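PDB 3GLD: pilin from Streptococcus pyogenes serotype M1, which forms the backbone of the pilus, stacking head to tail through intermolecular isopeptide bonds, so that the bacterium can adhere to host cells, aggregate and build biofilms. Local coordinates for residues K18-K23 with T80-F85; F39-E44 with T66-T71; P261-V266 with T280-T285. The protein carries 2 engineered substitutions. All blocks are in the same frame, centred on the assembly; numbering follows the deposited sequence.

How the interactions relate
Interactions 1 and 2 share one all-beta domain, with centres about 8 Å apart, and they face each other across its interior. In chain order, strands 37-45 and 65-70 of interaction 2 come between those of interaction 1. The two pairs touch where Glu84 O probably bonds to Thr66 OG1 (3.1 Å). Lys23 of interaction 1, which cross-links to Asn155 in the natural protein, sends its side chain toward Phe39, Phe41, Val68 and Tyr70 of interaction 2. The side chains of Lys23 and Phe41 lie about 6 and 4 Å from that of engineered Ala104. Interaction 3, in the other domain, has its centre about 37 Å from that of interaction 1, though both reach the same sheet.

Interaction 1: residues K18-K23 with T80-F85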
loop_
_atom_site.group_PDB
_atom_site.type_symbol
_atom_site.label_atom_id
_atom_site.label_comp_id
_atom_site.label_asym_id
_atom_site.label_seq_id
_atom_site.Cartn_x
_atom_site.Cartn_y
_atom_site.Cartn_z
ATOM N N LYS A 18 0.382 28.802 0.735
ATOM C CA LYS A 18 0.721 27.380 0.656
ATOM C C LYS A 18 -0.428 26.530 1.164
ATOM O O LYS A 18 -1.129 26.910 2.119
ATOM C CB LYS A 18 2.012 27.053 1.413
ATOM C CG LYS A 18 3.269 27.416 0.634
ATOM C CD LYS A 18 4.482 27.450 1.531
ATOM C CE LYS A 18 5.557 28.375 0.977
ATOM N NZ LYS A 18 6.115 27.879 -0.307
ATOM N N LEU A 19 -0.635 25.396 0.498
ATOM C CA LEU A 19 -1.697 24.461 0.856
ATOM C C LEU A 19 -1.078 23.104 1.173
ATOM O O LEU A 19 -0.370 22.528 0.335
ATOM C CB LEU A 19 -2.701 24.321 -0.291
ATOM C CG LEU A 19 -3.874 23.364 -0.069
ATOM C CD1 LEU A 19 -4.822 23.886 1.021
ATOM C CD2 LEU A 19 -4.627 23.145 -1.366
ATOM N N THR A 20 -1.361 22.607 2.376
ATOM C CA THR A 20 -0.838 21.324 2.837
ATOM C C THR A 20 -1.726 20.186 2.335
ATOM O O THR A 20 -2.934 20.256 2.452
ATOM C CB THR A 20 -0.769 21.267 4.381
ATOM O OG1 THR A 20 0.250 22.168 4.819
ATOM C CG2 THR A 20 -0.389 19.851 4.882
ATOM N N VAL A 21 -1.109 19.147 1.779
ATOM C CA VAL A 21 -1.836 17.924 1.427
ATOM C C VAL A 21 -1.387 16.810 2.370
ATOM O O VAL A 21 -0.193 16.603 2.554
ATOM C CB VAL A 21 -1.571 17.498 -0.027
ATOM C CG1 VAL A 21 -2.250 16.151 -0.328
ATOM C CG2 VAL A 21 -2.063 18.554 -0.987
ATOM N N THR A 22 -2.340 16.107 2.973
ATOM C CA THR A 22 -2.001 14.999 3.869
ATOM C C THR A 22 -2.351 13.690 3.179
ATOM O O THR A 22 -3.452 13.526 2.643
ATOM C CB THR A 22 -2.736 15.079 5.226
ATOM O OG1 THR A 22 -2.338 16.267 5.917
ATOM C CG2 THR A 22 -2.394 13.886 6.101
ATOM N N LYS A 23 -1.394 12.771 3.172
ATOM C CA LYS A 23 -1.611 11.454 2.575
ATOM C C LYS A 23 -1.504 10.388 3.654
ATOM O O LYS A 23 -0.549 10.372 4.431
ATOM C CB LYS A 23 -0.608 11.214 1.433
ATOM C CG LYS A 23 -0.675 9.834 0.759
ATOM C CD LYS A 23 -2.083 9.496 0.260
ATOM C CE LYS A 23 -2.087 8.282 -0.616
ATOM N NZ LYS A 23 -1.581 7.055 0.080
ATOM N N THR A 80 1.626 8.383 7.591
ATOM C CA THR A 80 1.030 9.673 7.272
ATOM C C THR A 80 2.142 10.539 6.701
ATOM O O THR A 80 3.171 10.711 7.349
ATOM C CB THR A 80 0.437 10.346 8.528
ATOM O OG1 THR A 80 -0.673 9.566 9.002
ATOM C CG2 THR A 80 -0.062 11.765 8.204
ATOM N N LYS A 81 1.945 11.032 5.479
ATOM C CA LYS A 81 2.908 11.905 4.794
ATOM C C LYS A 81 2.233 13.230 4.399
ATOM O O LYS A 81 1.014 13.279 4.183
ATOM C CB LYS A 81 3.429 11.241 3.515
ATOM C CG LYS A 81 4.015 9.858 3.689
ATOM C CD LYS A 81 5.432 9.906 4.238
ATOM C CE LYS A 81 5.992 8.487 4.377
ATOM N NZ LYS A 81 7.367 8.538 4.876
ATOM N N THR A 82 3.022 14.295 4.282
ATOM C CA THR A 82 2.462 15.574 3.837
ATOM C C THR A 82 3.280 16.148 2.692
ATOM O O THR A 82 4.455 15.841 2.555
ATOM C CB THR A 82 2.343 16.609 4.980
ATOM O OG1 THR A 82 3.638 16.839 5.517
ATOM C CG2 THR A 82 1.442 16.099 6.094
ATOM N N ALA A 83 2.621 16.953 1.862
ATOM C CA ALA A 83 3.251 17.681 0.766
ATOM C C ALA A 83 2.576 19.049 0.669
ATOM O O ALA A 83 1.545 19.265 1.293
ATOM C CB ALA A 83 3.077 16.908 -0.539
ATOM N N GLU A 84 3.153 19.966 -0.101
ATOM C CA GLU A 84 2.580 21.310 -0.226
ATOM C C GLU A 84 2.403 21.765 -1.665
ATOM O O GLU A 84 3.227 21.458 -2.512
ATOM C CB GLU A 84 3.457 22.330 0.514
ATOM C CG GLU A 84 2.930 22.673 1.882
ATOM C CD GLU A 84 3.904 23.515 2.694
ATOM O OE1 GLU A 84 5.094 23.621 2.300
ATOM O OE2 GLU A 84 3.468 24.073 3.725
ATOM N N PHE A 85 1.316 22.478 -1.933
ATOM C CA PHE A 85 1.238 23.282 -3.146
ATOM C C PHE A 85 1.712 24.688 -2.800
ATOM O O PHE A 85 1.377 25.213 -1.734
ATOM C CB PHE A 85 -0.186 23.333 -3.688
ATOM C CG PHE A 85 -0.666 22.012 -4.222
ATOM C CD1 PHE A 85 -0.101 21.470 -5.374
ATOM C CD2 PHE A 85 -1.665 21.315 -3.566
ATOM C CE1 PHE A 85 -0.532 20.248 -5.873
ATOM C CE2 PHE A 85 -2.109 20.094 -4.056
ATOM C CZ PHE A 85 -1.536 19.560 -5.213
#
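Strands 18-23 and 80-85 run antiparallel, tied by six backbone hydrogen bonds, two at each of the pairs Leu19-Phe85, Val21-Ala83 and Lys23-Lys81. The bond from Val21 N to Ala83 O is 2.7 Å long and practically straight, 179° at the hydrogen. Side chains alternate: Thr20, Thr22, Thr82 and Glu84 on one face, Leu19, Val21, Lys23, Lys81, Ala83 and Phe85 on the other. Phe85 is the one to follow outward. Its CB lies 4.1 Å from Leu19 O, and CG stands anti to its own carbonyl carbon (chi1 -68°), which carries the ring over strand 18-23. CD2 reaches Leu19 CD2 at 4.1 Å, the two side chains lying alongside each other. One atom farther out, CE2 presses on Val21 CG2 at 3.4 Å, a tight contact made as the side chains cross obliquely. At the start of the segment, Lys18 NZ makes a salt bridge with Asp86. Lys23 points to the inner face and touches Asn155, its cross-link partner in the natural protein, on strand 151-169. That strand pairs in parallel with strand 18-27, and Phe41 and Ile43 of strand 37-45 pack against Phe85 from across the domain's interior.

Interaction 2: residues F39-E44 with T66-T71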
loop_
_atom_site.group_PDB
_atom_site.type_symbol
_atom_site.label_atom_id
_atom_site.label_comp_id
_atom_site.label_asym_id
_atom_site.label_seq_id
_atom_site.Cartn_x
_atom_site.Cartn_y
_atom_site.Cartn_z
ATOM N N PHE A 39 3.338 8.911 -4.337
ATOM C CA PHE A 39 1.978 9.258 -4.722
ATOM C C PHE A 39 1.966 10.746 -5.082
ATOM O O PHE A 39 2.575 11.559 -4.374
ATOM C CB PHE A 39 0.976 8.966 -3.599
ATOM C CG PHE A 39 0.839 7.510 -3.282
ATOM C CD1 PHE A 39 0.146 6.662 -4.137
ATOM C CD2 PHE A 39 1.454 6.971 -2.152
ATOM C CE1 PHE A 39 0.055 5.302 -3.860
ATOM C CE2 PHE A 39 1.361 5.614 -1.859
ATOM C CZ PHE A 39 0.652 4.783 -2.706
ATOM N N THR A 40 1.282 11.078 -6.178
ATOM C CA THR A 40 1.329 12.397 -6.771
ATOM C C THR A 40 -0.054 13.055 -6.697
ATOM O O THR A 40 -1.096 12.388 -6.814
ATOM C CB THR A 40 1.841 12.349 -8.233
ATOM O OG1 THR A 40 3.207 11.934 -8.234
ATOM C CG2 THR A 40 1.795 13.743 -8.898
ATOM N N PHE A 41 -0.043 14.370 -6.497
ATOM C CA PHE A 41 -1.277 15.144 -6.376
ATOM C C PHE A 41 -1.176 16.321 -7.299
ATOM O O PHE A 41 -0.104 16.900 -7.462
ATOM C CB PHE A 41 -1.515 15.578 -4.921
ATOM C CG PHE A 41 -1.302 14.460 -3.929
ATOM C CD1 PHE A 41 -2.301 13.532 -3.682
ATOM C CD2 PHE A 41 -0.080 14.322 -3.269
ATOM C CE1 PHE A 41 -2.090 12.487 -2.793
ATOM C CE2 PHE A 41 0.135 13.284 -2.376
ATOM C CZ PHE A 41 -0.878 12.365 -2.141
ATOM N N LYS A 42 -2.305 16.650 -7.917
ATOM C CA LYS A 42 -2.387 17.677 -8.926
ATOM C C LYS A 42 -3.370 18.755 -8.468
ATOM O O LYS A 42 -4.420 18.451 -7.875
ATOM C CB LYS A 42 -2.895 17.051 -10.231
ATOM C CG LYS A 42 -2.947 17.979 -11.451
ATOM C CD LYS A 42 -3.496 17.262 -12.717
ATOM C CE LYS A 42 -4.982 16.929 -12.610
ATOM N NZ LYS A 42 -5.535 16.520 -13.948
ATOM N N ILE A 43 -3.014 20.003 -8.754
ATOM C CA ILE A 43 -3.943 21.141 -8.628
ATOM C C ILE A 43 -4.087 21.816 -9.984
ATOM O O ILE A 43 -3.096 22.061 -10.666
ATOM C CB ILE A 43 -3.470 22.181 -7.578
ATOM C CG1 ILE A 43 -4.530 23.272 -7.376
ATOM C CG2 ILE A 43 -2.158 22.806 -7.994
ATOM C CD1 ILE A 43 -4.520 23.898 -5.996
ATOM N N GLU A 44 -5.329 22.103 -10.372
ATOM C CA GLU A 44 -5.604 22.821 -11.613
ATOM C C GLU A 44 -6.711 23.864 -11.408
ATOM O O GLU A 44 -7.547 23.715 -10.506
ATOM C CB GLU A 44 -6.011 21.850 -12.720
ATOM C CG GLU A 44 -7.087 20.866 -12.314
ATOM C CD GLU A 44 -7.549 19.985 -13.461
ATOM O OE1 GLU A 44 -6.874 19.945 -14.515
ATOM O OE2 GLU A 44 -8.599 19.330 -13.310
ATOM N N THR A 66 2.517 17.890 -6.795
ATOM C CA THR A 66 3.355 17.672 -5.639
ATOM C C THR A 66 3.262 16.190 -5.265
ATOM O O THR A 66 2.313 15.482 -5.664
ATOM C CB THR A 66 2.947 18.586 -4.454
ATOM O OG1 THR A 66 4.004 18.615 -3.485
ATOM C CG2 THR A 66 1.634 18.128 -3.797
ATOM N N LYS A 67 4.247 15.706 -4.517
ATOM C CA LYS A 67 4.250 14.285 -4.185
ATOM C C LYS A 67 4.659 13.979 -2.768
ATOM O O LYS A 67 5.253 14.826 -2.081
ATOM C CB LYS A 67 5.082 13.486 -5.180
ATOM C CG LYS A 67 6.485 13.910 -5.329
ATOM C CD LYS A 67 7.194 12.968 -6.264
ATOM C CE LYS A 67 8.597 12.707 -5.751
ATOM N NZ LYS A 67 9.411 12.143 -6.844
ATOM N N VAL A 68 4.265 12.785 -2.326
ATOM C CA VAL A 68 4.778 12.172 -1.111
ATOM C C VAL A 68 5.510 10.896 -1.548
ATOM O O VAL A 68 5.334 10.428 -2.685
ATOM C CB VAL A 68 3.652 11.827 -0.121
ATOM C CG1 VAL A 68 2.976 13.101 0.412
ATOM C CG2 VAL A 68 2.620 10.879 -0.769
ATOM N N THR A 69 6.337 10.359 -0.661
ATOM C CA THR A 69 7.162 9.194 -0.959
ATOM C C THR A 69 7.089 8.230 0.211
ATOM O O THR A 69 7.194 8.639 1.374
ATOM C CB THR A 69 8.636 9.577 -1.221
ATOM O OG1 THR A 69 8.737 10.227 -2.487
ATOM C CG2 THR A 69 9.538 8.339 -1.267
ATOM N N TYR A 70 6.874 6.956 -0.113
ATOM C CA TYR A 70 6.902 5.874 0.862
ATOM C C TYR A 70 8.116 4.984 0.581
ATOM O O TYR A 70 8.570 4.888 -0.564
ATOM C CB TYR A 70 5.595 5.067 0.787
ATOM C CG TYR A 70 4.417 5.768 1.429
ATOM C CD1 TYR A 70 4.100 5.546 2.762
ATOM C CD2 TYR A 70 3.640 6.676 0.708
ATOM C CE1 TYR A 70 3.042 6.179 3.361
ATOM C CE2 TYR A 70 2.561 7.334 1.308
ATOM C CZ TYR A 70 2.277 7.072 2.638
ATOM O OH TYR A 70 1.227 7.694 3.264
ATOM N N THR A 71 8.660 4.361 1.624
ATOM C CA THR A 71 9.719 3.337 1.462
ATOM C C THR A 71 9.465 2.160 2.377
ATOM O O THR A 71 8.645 2.238 3.290
ATOM C CB THR A 71 11.158 3.836 1.813
ATOM O OG1 THR A 71 11.133 4.518 3.073
ATOM C CG2 THR A 71 11.754 4.705 0.728
#
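Three rings line the inner side of this antiparallel pair. The Phe39 ring takes Tyr70 CD2 at its edge, in its own plane, 3.6 Å from Phe39 CE2. The Tyr70 ring is turned steeply against it, planes at 76° and centroids 5.7 Å apart, and the meeting is oblique. Lys23 makes a cation-pi contact with Phe39, and the Phe41 ring meets that of Phe153 with the planes only about 20° apart. At the edge of Phe41 sits Val68: its CG2 is 3.8 Å from Phe41 CE2, and that same methyl lies 3.8 Å from Phe39 CB. Val68 CG2 thus touches both phenylalanines, from the crowded position between its backbone N and carbonyl carbon. Beneath the rings, four backbone hydrogen bonds join Phe39 to Val68 and Phe41 to Thr66. The shortest, Phe41 N to Thr66 O at 2.7 Å, arrives nearly along the C=O axis, whereas Phe39 N approaches Val68 O from above the carbonyl plane. On the other face, Thr40 and Lys67 point outward, and Lys67 forms a salt bridge with Asp38. The Tyr70 hydroxyl bonds to the carbonyl of Asn79, so the polar tip of this buried ring is satisfied. Chemically, the result is an aromatic, weakly polar wall beside Lys23 and the engineered Ala104, which stands at the position that promotes isopeptide formation in the natural protein. The apolar surroundings would tend to lower the pKa of the lysine amine, while the cation-pi contact would favour its charged form.

Interaction 3: residues P261-V266 with T280-T285; sequences PQDGAV and TDKDMT
Gln262 OE1 is gripped by two waters, both donating to it over very short distances. Water 1 lies 2.5 Å from Gln262 OE1. Water 2 lies 2.4 Å from Gln262 OE1. Gln262 is the second residue of a type I beta turn from Pro261 to Gly264, closed by Gly264 N on Pro261 O. The contact joins this turn, after strand 254-261, to the start of strand 284-291, its antiparallel neighbour, at the surface of the second domain and away from the cross-link sites. The waters relay the glutamine oxygen to Asp283 in two ways. Water 1 accepts from the backbone Asp283 N at 3.0 Å, and water 2 donates to the carboxylate oxygen Asp283 OD2 at 2.7 Å. The other oxygen, Asp283 OD1, is bonded to Thr161 on the neighbouring strand 151-169. One direct hydrogen bond joins the segments: Gln262 N donates to Asp283 O over 3.0 Å, nearly along the C=O axis but bent to 151° at the hydrogen. With CG anti to its backbone N (chi1 -175°) and the chain extended, Gln262 lies alongside Asp283, both pointing the same way. Farther along the turn, Asp263 crosses Lys282 at about a right angle and meets its chain rather than its amine: Asp263 OD2 is 3.0 Å from Lys282 CE, yet 4.3 Å from Lys282 NZ. Bends at chi2 and chi4 bring that amine instead to Asp281 OD1, in a salt bridge with a weak hydrogen bond. An ST turn, Lys282 N on Thr280 OG1, precedes strand 284-291. Met284 and Pro261 form a non-hydrogen-bonded pair; Met284, bent at chi2 and chi3, curls alongside the proline and sets SD 3.5 Å from Pro261 N.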
loop_
_atom_site.group_PDB
_atom_site.type_symbol
_atom_site.label_atom_id
_atom_site.label_comp_id
_atom_site.label_asym_id
_atom_site.label_seq_id
_atom_site.Cartn_x
_atom_site.Cartn_y
_atom_site.Cartn_z
ATOM N N PRO A 261 -5.411 -20.454 -6.712
ATOM C CA PRO A 261 -5.789 -19.108 -6.251
ATOM C C PRO A 261 -7.280 -19.028 -6.020
ATOM O O PRO A 261 -8.053 -19.603 -6.797
ATOM C CB PRO A 261 -5.378 -18.181 -7.414
ATOM C CG PRO A 261 -5.249 -19.045 -8.604
ATOM C CD PRO A 261 -4.908 -20.444 -8.100
ATOM N N GLN A 262 -7.688 -18.326 -4.968
ATOM C CA GLN A 262 -9.098 -18.343 -4.534
ATOM C C GLN A 262 -10.221 -18.212 -5.613
ATOM O O GLN A 262 -11.158 -19.045 -5.666
ATOM C CB GLN A 262 -9.307 -17.334 -3.414
ATOM C CG GLN A 262 -10.707 -17.391 -2.845
ATOM C CD GLN A 262 -10.892 -16.467 -1.677
ATOM O OE1 GLN A 262 -9.964 -16.228 -0.907
ATOM N NE2 GLN A 262 -12.100 -15.949 -1.526
ATOM N N ASP A 263 -10.147 -17.196 -6.465
ATOM C CA ASP A 263 -11.177 -17.031 -7.520
ATOM C C ASP A 263 -10.609 -17.317 -8.912
ATOM O O ASP A 263 -11.027 -16.705 -9.901
ATOM C CB ASP A 263 -11.753 -15.601 -7.527
ATOM C CG ASP A 263 -12.483 -15.234 -6.237
ATOM O OD1 ASP A 263 -13.476 -15.899 -5.876
ATOM O OD2 ASP A 263 -12.070 -14.249 -5.589
ATOM N N GLY A 264 -9.663 -18.242 -9.007
ATOM C CA GLY A 264 -8.898 -18.362 -10.230
ATOM C C GLY A 264 -8.794 -19.759 -10.788
ATOM O O GLY A 264 -9.430 -20.705 -10.306
ATOM N N ALA A 265 -7.973 -19.867 -11.822
ATOM C CA ALA A 265 -7.730 -21.122 -12.499
ATOM C C ALA A 265 -6.858 -22.030 -11.627
ATOM O O ALA A 265 -5.665 -21.753 -11.429
ATOM C CB ALA A 265 -7.054 -20.855 -13.843
ATOM N N VAL A 266 -7.453 -23.099 -11.098
ATOM C CA VAL A 266 -6.670 -24.102 -10.389
ATOM C C VAL A 266 -5.784 -24.870 -11.370
ATOM O O VAL A 266 -6.225 -25.280 -12.437
ATOM C CB VAL A 266 -7.524 -25.021 -9.483
ATOM C CG1 VAL A 266 -8.936 -25.128 -9.993
ATOM C CG2 VAL A 266 -6.866 -26.399 -9.311
ATOM N N THR A 280 -1.094 -12.125 -6.408
ATOM C CA THR A 280 -2.173 -11.189 -6.713
ATOM C C THR A 280 -2.893 -10.848 -5.413
ATOM O O THR A 280 -2.415 -11.175 -4.330
ATOM C CB THR A 280 -3.187 -11.785 -7.727
ATOM O OG1 THR A 280 -3.907 -12.842 -7.087
ATOM C CG2 THR A 280 -2.481 -12.319 -8.952
ATOM N N ASP A 281 -4.031 -10.172 -5.509
ATOM C CA ASP A 281 -4.802 -9.855 -4.323
ATOM C C ASP A 281 -5.591 -11.054 -3.778
ATOM O O ASP A 281 -6.193 -10.968 -2.710
ATOM C CB ASP A 281 -5.718 -8.646 -4.575
ATOM C CG ASP A 281 -6.784 -8.921 -5.618
ATOM O OD1 ASP A 281 -6.614 -9.815 -6.482
ATOM O OD2 ASP A 281 -7.813 -8.225 -5.583
ATOM N N LYS A 282 -5.584 -12.163 -4.503
ATOM C CA LYS A 282 -6.294 -13.364 -4.095
ATOM C C LYS A 282 -5.390 -14.298 -3.263
ATOM O O LYS A 282 -4.248 -14.559 -3.641
ATOM C CB LYS A 282 -6.765 -14.129 -5.332
ATOM C CG LYS A 282 -7.665 -13.317 -6.278
ATOM C CD LYS A 282 -9.042 -13.092 -5.662
ATOM C CE LYS A 282 -10.007 -12.415 -6.652
ATOM N NZ LYS A 282 -9.567 -11.050 -7.002
ATOM N N ASP A 283 -5.931 -14.816 -2.165
ATOM C CA ASP A 283 -5.227 -15.781 -1.303
ATOM C C ASP A 283 -4.877 -17.020 -2.135
ATOM O O ASP A 283 -5.705 -17.523 -2.904
ATOM C CB ASP A 283 -6.111 -16.180 -0.130
ATOM C CG ASP A 283 -6.201 -15.119 0.953
ATOM O OD1 ASP A 283 -5.201 -14.398 1.210
ATOM O OD2 ASP A 283 -7.264 -15.061 1.625
ATOM N N MET A 284 -3.638 -17.486 -2.017
ATOM C CA MET A 284 -3.172 -18.615 -2.812
ATOM C C MET A 284 -3.011 -19.847 -1.952
ATOM O O MET A 284 -2.388 -19.769 -0.900
ATOM C CB MET A 284 -1.835 -18.273 -3.481
ATOM C CG MET A 284 -1.153 -19.478 -4.180
ATOM S SD MET A 284 -2.115 -20.146 -5.550
ATOM C CE MET A 284 -1.568 -19.078 -6.899
ATOM N N THR A 285 -3.518 -21.006 -2.406
ATOM C CA THR A 285 -3.249 -22.255 -1.703
ATOM C C THR A 285 -2.596 -23.266 -2.633
ATOM O O THR A 285 -3.131 -23.571 -3.695
ATOM C CB THR A 285 -4.518 -22.854 -1.087
ATOM O OG1 THR A 285 -5.083 -21.913 -0.197
ATOM C CG2 THR A 285 -4.194 -24.124 -0.280
HETATM O O HOH W 1 -8.827 -14.077 -1.565
HETATM O O HOH W 2 -9.468 -16.567 1.417
#